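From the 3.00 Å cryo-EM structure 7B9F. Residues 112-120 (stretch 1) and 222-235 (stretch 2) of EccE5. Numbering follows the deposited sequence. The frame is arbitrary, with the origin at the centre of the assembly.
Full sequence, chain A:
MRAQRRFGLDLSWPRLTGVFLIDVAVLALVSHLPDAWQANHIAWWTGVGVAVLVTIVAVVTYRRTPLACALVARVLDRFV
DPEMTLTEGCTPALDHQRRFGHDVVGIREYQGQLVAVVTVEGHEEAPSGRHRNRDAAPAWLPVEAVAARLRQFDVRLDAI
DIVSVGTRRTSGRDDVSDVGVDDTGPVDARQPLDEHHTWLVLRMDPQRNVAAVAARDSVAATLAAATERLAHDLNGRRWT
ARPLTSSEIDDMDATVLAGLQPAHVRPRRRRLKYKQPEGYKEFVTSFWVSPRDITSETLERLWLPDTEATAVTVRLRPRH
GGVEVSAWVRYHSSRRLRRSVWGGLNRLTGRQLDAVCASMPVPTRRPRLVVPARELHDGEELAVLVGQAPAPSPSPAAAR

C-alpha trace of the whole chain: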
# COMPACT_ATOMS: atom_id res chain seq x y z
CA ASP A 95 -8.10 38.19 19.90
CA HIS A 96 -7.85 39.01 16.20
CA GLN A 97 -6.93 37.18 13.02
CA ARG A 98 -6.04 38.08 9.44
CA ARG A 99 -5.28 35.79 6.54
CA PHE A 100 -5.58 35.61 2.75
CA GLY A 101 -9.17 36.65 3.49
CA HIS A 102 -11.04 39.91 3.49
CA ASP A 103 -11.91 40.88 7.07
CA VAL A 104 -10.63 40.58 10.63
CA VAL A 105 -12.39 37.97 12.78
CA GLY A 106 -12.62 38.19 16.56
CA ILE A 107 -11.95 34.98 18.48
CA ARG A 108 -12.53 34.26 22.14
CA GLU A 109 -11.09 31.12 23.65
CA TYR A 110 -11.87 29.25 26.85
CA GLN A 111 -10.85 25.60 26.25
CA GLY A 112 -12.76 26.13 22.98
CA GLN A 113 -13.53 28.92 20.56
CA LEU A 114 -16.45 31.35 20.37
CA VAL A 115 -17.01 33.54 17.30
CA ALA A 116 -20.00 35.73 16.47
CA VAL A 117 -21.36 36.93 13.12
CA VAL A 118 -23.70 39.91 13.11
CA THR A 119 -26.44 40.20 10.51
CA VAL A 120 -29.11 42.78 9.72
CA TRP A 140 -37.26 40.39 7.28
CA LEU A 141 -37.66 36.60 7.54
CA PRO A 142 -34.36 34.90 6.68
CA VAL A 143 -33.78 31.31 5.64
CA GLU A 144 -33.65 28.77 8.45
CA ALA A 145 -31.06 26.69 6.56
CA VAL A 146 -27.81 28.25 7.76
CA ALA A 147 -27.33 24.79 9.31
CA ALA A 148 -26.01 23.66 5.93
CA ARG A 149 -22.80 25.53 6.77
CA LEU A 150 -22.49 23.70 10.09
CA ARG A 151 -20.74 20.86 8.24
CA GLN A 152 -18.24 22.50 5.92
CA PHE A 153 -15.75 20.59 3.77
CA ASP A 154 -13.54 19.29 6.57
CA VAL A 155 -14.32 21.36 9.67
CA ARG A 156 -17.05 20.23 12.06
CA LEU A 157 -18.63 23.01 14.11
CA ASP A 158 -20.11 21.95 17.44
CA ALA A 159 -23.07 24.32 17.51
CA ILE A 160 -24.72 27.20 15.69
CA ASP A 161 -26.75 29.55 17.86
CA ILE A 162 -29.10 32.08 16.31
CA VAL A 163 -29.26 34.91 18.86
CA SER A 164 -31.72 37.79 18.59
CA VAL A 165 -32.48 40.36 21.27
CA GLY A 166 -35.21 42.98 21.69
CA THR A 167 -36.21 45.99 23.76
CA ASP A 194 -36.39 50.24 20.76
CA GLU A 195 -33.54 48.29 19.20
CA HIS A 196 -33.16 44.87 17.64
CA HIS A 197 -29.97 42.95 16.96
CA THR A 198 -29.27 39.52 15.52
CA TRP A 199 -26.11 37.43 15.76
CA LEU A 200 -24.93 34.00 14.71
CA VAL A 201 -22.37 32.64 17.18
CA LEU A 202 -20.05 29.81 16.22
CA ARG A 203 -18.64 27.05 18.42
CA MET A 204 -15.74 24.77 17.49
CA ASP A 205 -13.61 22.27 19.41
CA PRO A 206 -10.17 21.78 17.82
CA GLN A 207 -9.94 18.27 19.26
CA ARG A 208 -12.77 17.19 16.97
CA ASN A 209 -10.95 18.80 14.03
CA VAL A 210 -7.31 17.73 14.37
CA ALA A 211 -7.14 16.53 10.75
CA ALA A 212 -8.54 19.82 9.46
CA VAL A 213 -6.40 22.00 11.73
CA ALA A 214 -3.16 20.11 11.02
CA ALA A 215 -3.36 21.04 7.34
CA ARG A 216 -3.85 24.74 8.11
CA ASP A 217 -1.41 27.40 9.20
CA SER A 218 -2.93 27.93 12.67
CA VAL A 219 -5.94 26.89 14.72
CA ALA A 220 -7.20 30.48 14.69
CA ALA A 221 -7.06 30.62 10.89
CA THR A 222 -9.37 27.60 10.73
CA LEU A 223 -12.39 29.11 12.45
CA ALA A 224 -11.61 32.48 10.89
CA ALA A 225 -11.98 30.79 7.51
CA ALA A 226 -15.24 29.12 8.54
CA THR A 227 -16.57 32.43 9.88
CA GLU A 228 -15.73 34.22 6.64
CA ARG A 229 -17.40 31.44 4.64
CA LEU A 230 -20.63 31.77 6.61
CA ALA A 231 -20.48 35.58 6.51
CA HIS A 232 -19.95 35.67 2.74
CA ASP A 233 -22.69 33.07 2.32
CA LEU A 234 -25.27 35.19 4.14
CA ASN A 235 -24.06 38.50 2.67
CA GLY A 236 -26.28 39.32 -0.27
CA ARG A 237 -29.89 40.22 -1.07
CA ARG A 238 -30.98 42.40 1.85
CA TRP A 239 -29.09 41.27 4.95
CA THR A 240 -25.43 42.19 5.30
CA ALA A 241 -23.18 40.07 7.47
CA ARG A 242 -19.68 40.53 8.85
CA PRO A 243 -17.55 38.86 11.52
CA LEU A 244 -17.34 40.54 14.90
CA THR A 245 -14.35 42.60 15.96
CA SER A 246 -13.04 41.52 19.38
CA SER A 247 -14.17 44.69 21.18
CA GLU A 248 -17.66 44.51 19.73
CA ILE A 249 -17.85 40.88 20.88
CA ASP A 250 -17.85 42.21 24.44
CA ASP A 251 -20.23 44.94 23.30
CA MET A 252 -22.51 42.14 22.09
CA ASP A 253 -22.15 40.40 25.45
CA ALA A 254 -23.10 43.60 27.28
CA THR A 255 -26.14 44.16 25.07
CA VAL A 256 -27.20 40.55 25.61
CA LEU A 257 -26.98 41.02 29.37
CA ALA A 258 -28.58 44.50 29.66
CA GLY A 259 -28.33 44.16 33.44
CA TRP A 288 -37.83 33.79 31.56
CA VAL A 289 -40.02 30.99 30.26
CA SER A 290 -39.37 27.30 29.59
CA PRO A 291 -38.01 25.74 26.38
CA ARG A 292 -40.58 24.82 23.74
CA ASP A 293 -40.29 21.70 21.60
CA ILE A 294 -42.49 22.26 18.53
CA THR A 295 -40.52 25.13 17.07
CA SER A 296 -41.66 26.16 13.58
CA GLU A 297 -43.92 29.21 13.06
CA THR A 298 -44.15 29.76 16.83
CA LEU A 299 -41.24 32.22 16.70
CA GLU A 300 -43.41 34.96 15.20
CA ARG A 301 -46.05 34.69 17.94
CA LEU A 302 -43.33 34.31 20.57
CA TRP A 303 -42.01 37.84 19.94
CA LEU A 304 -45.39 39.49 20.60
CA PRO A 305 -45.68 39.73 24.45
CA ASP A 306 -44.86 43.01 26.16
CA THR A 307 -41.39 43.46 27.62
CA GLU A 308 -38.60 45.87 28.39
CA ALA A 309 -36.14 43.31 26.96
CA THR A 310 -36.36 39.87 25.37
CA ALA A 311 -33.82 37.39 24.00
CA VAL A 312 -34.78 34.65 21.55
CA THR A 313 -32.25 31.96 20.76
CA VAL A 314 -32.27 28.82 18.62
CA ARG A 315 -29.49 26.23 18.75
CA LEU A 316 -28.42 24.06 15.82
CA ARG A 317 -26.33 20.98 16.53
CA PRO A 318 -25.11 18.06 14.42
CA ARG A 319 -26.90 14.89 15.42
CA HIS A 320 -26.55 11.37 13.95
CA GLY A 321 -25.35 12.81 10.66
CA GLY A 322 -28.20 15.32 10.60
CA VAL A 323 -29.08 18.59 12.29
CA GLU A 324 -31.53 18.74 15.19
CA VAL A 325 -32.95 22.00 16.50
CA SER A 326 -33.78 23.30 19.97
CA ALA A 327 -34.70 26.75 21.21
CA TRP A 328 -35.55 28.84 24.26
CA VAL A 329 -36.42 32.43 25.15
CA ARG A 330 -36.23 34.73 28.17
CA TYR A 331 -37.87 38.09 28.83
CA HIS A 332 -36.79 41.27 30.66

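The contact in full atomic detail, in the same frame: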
# COMPACT_ATOMS: atom_id res chain seq x y z
N GLY A 112 -11.86 26.22 24.12
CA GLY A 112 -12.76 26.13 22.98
C GLY A 112 -13.11 27.52 22.50
O GLY A 112 -13.09 28.49 23.25
N GLN A 113 -13.44 27.62 21.21
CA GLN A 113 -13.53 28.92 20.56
C GLN A 113 -14.97 29.37 20.40
O GLN A 113 -15.88 28.57 20.17
CB GLN A 113 -12.87 28.93 19.18
CG GLN A 113 -11.36 28.91 19.17
CD GLN A 113 -10.82 27.60 19.62
OE1 GLN A 113 -11.08 26.56 19.02
NE2 GLN A 113 -10.02 27.64 20.66
N LEU A 114 -15.16 30.69 20.50
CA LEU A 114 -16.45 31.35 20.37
C LEU A 114 -16.29 32.50 19.39
O LEU A 114 -15.47 33.39 19.62
CB LEU A 114 -16.91 31.89 21.73
CG LEU A 114 -17.23 30.88 22.84
CD1 LEU A 114 -17.52 31.55 24.17
CD2 LEU A 114 -18.42 30.08 22.40
N VAL A 115 -17.07 32.49 18.31
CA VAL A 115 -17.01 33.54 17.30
C VAL A 115 -18.43 33.92 16.92
O VAL A 115 -19.28 33.06 16.69
CB VAL A 115 -16.23 33.09 16.05
CG1 VAL A 115 -16.27 34.15 14.97
CG2 VAL A 115 -14.81 32.79 16.38
N ALA A 116 -18.68 35.23 16.80
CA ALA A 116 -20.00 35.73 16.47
C ALA A 116 -19.99 36.40 15.11
O ALA A 116 -19.00 37.00 14.69
CB ALA A 116 -20.49 36.72 17.52
N VAL A 117 -21.12 36.27 14.40
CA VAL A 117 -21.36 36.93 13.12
C VAL A 117 -22.63 37.75 13.26
O VAL A 117 -23.70 37.20 13.56
CB VAL A 117 -21.51 35.93 11.98
CG1 VAL A 117 -21.84 36.65 10.69
CG2 VAL A 117 -20.27 35.10 11.84
N VAL A 118 -22.54 39.04 13.02
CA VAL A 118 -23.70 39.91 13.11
C VAL A 118 -24.39 39.93 11.75
O VAL A 118 -23.75 39.77 10.71
CB VAL A 118 -23.28 41.32 13.57
CG1 VAL A 118 -22.32 41.95 12.58
CG2 VAL A 118 -24.48 42.22 13.83
N THR A 119 -25.71 40.07 11.76
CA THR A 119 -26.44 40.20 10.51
C THR A 119 -27.62 41.14 10.72
O THR A 119 -28.12 41.29 11.84
CB THR A 119 -26.91 38.84 9.99
OG1 THR A 119 -27.43 38.99 8.67
CG2 THR A 119 -27.95 38.23 10.88
N VAL A 120 -28.02 41.81 9.65
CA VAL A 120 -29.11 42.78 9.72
C VAL A 120 -30.41 42.14 9.25
O VAL A 120 -30.71 42.10 8.06
CB VAL A 120 -28.78 44.03 8.90
CG1 VAL A 120 -29.89 45.07 9.03
CG2 VAL A 120 -27.46 44.62 9.37
N THR A 222 -8.32 28.53 11.10
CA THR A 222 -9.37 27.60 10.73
C THR A 222 -10.75 28.23 10.92
O THR A 222 -11.53 28.38 9.97
CB THR A 222 -9.24 26.32 11.55
OG1 THR A 222 -7.96 25.74 11.32
CG2 THR A 222 -10.32 25.35 11.18
N LEU A 223 -11.06 28.60 12.16
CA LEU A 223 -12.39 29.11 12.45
C LEU A 223 -12.59 30.50 11.86
O LEU A 223 -13.72 30.89 11.57
CB LEU A 223 -12.65 29.10 13.95
CG LEU A 223 -14.04 29.50 14.41
CD1 LEU A 223 -15.07 28.64 13.72
CD2 LEU A 223 -14.14 29.27 15.87
N ALA A 224 -11.51 31.25 11.65
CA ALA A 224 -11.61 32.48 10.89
C ALA A 224 -12.09 32.21 9.47
O ALA A 224 -12.96 32.92 8.95
CB ALA A 224 -10.26 33.20 10.87
N ALA A 225 -11.55 31.16 8.85
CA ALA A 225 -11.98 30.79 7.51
C ALA A 225 -13.44 30.35 7.49
O ALA A 225 -14.20 30.74 6.60
CB ALA A 225 -11.08 29.69 6.95
N ALA A 226 -13.85 29.55 8.48
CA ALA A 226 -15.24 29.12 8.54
C ALA A 226 -16.19 30.29 8.77
O ALA A 226 -17.28 30.36 8.18
CB ALA A 226 -15.42 28.07 9.63
N THR A 227 -15.77 31.24 9.61
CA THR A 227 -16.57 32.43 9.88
C THR A 227 -16.73 33.26 8.62
O THR A 227 -17.82 33.75 8.32
CB THR A 227 -15.91 33.26 10.97
OG1 THR A 227 -15.78 32.48 12.16
CG2 THR A 227 -16.73 34.48 11.27
N GLU A 228 -15.64 33.44 7.87
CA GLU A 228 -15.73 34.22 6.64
C GLU A 228 -16.58 33.51 5.60
O GLU A 228 -17.30 34.17 4.84
CB GLU A 228 -14.33 34.50 6.09
CG GLU A 228 -13.51 35.43 6.96
CD GLU A 228 -12.13 35.68 6.40
OE1 GLU A 228 -11.77 35.03 5.40
OE2 GLU A 228 -11.40 36.51 6.97
N ARG A 229 -16.52 32.17 5.55
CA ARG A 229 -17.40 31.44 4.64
C ARG A 229 -18.86 31.68 4.97
O ARG A 229 -19.66 31.98 4.08
CB ARG A 229 -17.11 29.94 4.69
CG ARG A 229 -15.90 29.54 3.90
CD ARG A 229 -15.75 28.03 3.82
NE ARG A 229 -14.48 27.58 3.26
CZ ARG A 229 -14.00 27.85 2.04
NH1 ARG A 229 -14.70 28.55 1.16
NH2 ARG A 229 -12.82 27.36 1.70
N LEU A 230 -19.23 31.57 6.25
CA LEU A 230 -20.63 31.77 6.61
C LEU A 230 -21.06 33.22 6.39
O LEU A 230 -22.18 33.48 5.92
CB LEU A 230 -20.86 31.35 8.06
CG LEU A 230 -22.28 31.49 8.58
CD1 LEU A 230 -23.17 30.53 7.85
CD2 LEU A 230 -22.33 31.22 10.06
N ALA A 231 -20.18 34.17 6.70
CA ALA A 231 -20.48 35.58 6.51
C ALA A 231 -20.68 35.91 5.04
O ALA A 231 -21.63 36.61 4.67
CB ALA A 231 -19.37 36.44 7.10
N HIS A 232 -19.80 35.41 4.17
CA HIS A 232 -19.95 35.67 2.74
C HIS A 232 -21.11 34.90 2.14
O HIS A 232 -21.65 35.32 1.12
CB HIS A 232 -18.66 35.34 2.01
CG HIS A 232 -17.62 36.41 2.09
ND1 HIS A 232 -17.33 37.25 1.04
CD2 HIS A 232 -16.80 36.78 3.10
CE1 HIS A 232 -16.38 38.10 1.40
NE2 HIS A 232 -16.04 37.83 2.65
N ASP A 233 -21.49 33.78 2.75
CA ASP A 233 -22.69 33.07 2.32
C ASP A 233 -23.93 33.91 2.58
O ASP A 233 -24.76 34.09 1.69
CB ASP A 233 -22.77 31.73 3.06
CG ASP A 233 -23.75 30.76 2.43
OD1 ASP A 233 -24.76 31.18 1.83
OD2 ASP A 233 -23.52 29.54 2.55
N LEU A 234 -24.07 34.41 3.81
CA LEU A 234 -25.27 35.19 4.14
C LEU A 234 -25.29 36.52 3.40
O LEU A 234 -26.36 36.97 2.97
CB LEU A 234 -25.37 35.41 5.64
CG LEU A 234 -26.16 34.37 6.46
CD1 LEU A 234 -25.67 32.95 6.27
CD2 LEU A 234 -26.12 34.75 7.92
N ASN A 235 -24.14 37.17 3.26
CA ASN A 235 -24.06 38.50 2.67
C ASN A 235 -24.60 38.49 1.25
O ASN A 235 -24.18 37.68 0.42
CB ASN A 235 -22.62 38.99 2.69
CG ASN A 235 -22.49 40.46 2.36
OD1 ASN A 235 -23.48 41.16 2.14
ND2 ASN A 235 -21.25 40.95 2.33

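Residues 113-119 form a β-strand, and residues 222-234 belong to a helix that begins earlier in the chain. The two run nearly parallel, with 16° between their N-to-C directions. Their axes approach to 9.5 Å, a spacing that leaves room for one layer of side chains. The nearest CA atoms are Val117 CA and Ala231 CA, 6.8 Å apart. Toward the end of both elements, Thr119 CA and Leu234 CA are 8.2 Å apart. The helix keeps its regular i to i-4 hydrogen bonds throughout; the last, from Asn235 N to Ala231 O, is 2.9 Å long. Asn235 is the first residue to leave helical geometry.

No hydrogen bond links the two stretches. Side-chain packing holds them together, and it buries 351 Å² in total.

The strand alternates. Gln113, Val115, Val117 and Thr119 point their CA-to-CB bonds toward the helix, while Leu114 and Ala116 point away. On the helix, Leu223, Thr227, Leu230 and Leu234 point toward the strand. They are spaced three or four residues apart, so they line one side of the helix.

Leu223 packs at the start of the contact. Its CD2 lies 3.6 Å from Gln113 CB and also 3.6 Å from Val115 CG2. Gln113 thus offers an aliphatic carbon here, despite its polar end. In the t, p rotamer of Leu223, CD2 touches both strand residues.

Thr227 sits one helical turn further on. Its OG1 donates a hydrogen bond to Leu223 O, 2.7 Å away. This satisfies the hydroxyl within the helix and lets it sit in an apolar setting, where Val115 CG1 approaches OG1 to 3.3 Å. Thr227 CG2 lies 3.6 Å from Val117 CG2 and 3.7 Å from Val115 CG1, so the methyl touches both valines.

Val117 has the largest covered area of any residue in the contact. Besides touching Thr227, it packs its CG1 4.4 Å from Ala231 CB. The small alanine side chain fits where the CA atoms are nearest, although its CA-to-CB bond points sideways. Val115 and Val117 are both in the t rotamer, and both are buried. Their branched side chains suit a strand and give each a pair of methyls for packing.

The contact loosens at its far end. Thr119 OG1 lies 4.5 Å from Leu234 CD2, and both residues are partly exposed. The Thr119 hydroxyl is hydrogen-bonded elsewhere in the structure. Leu234 brings an apolar methyl near it.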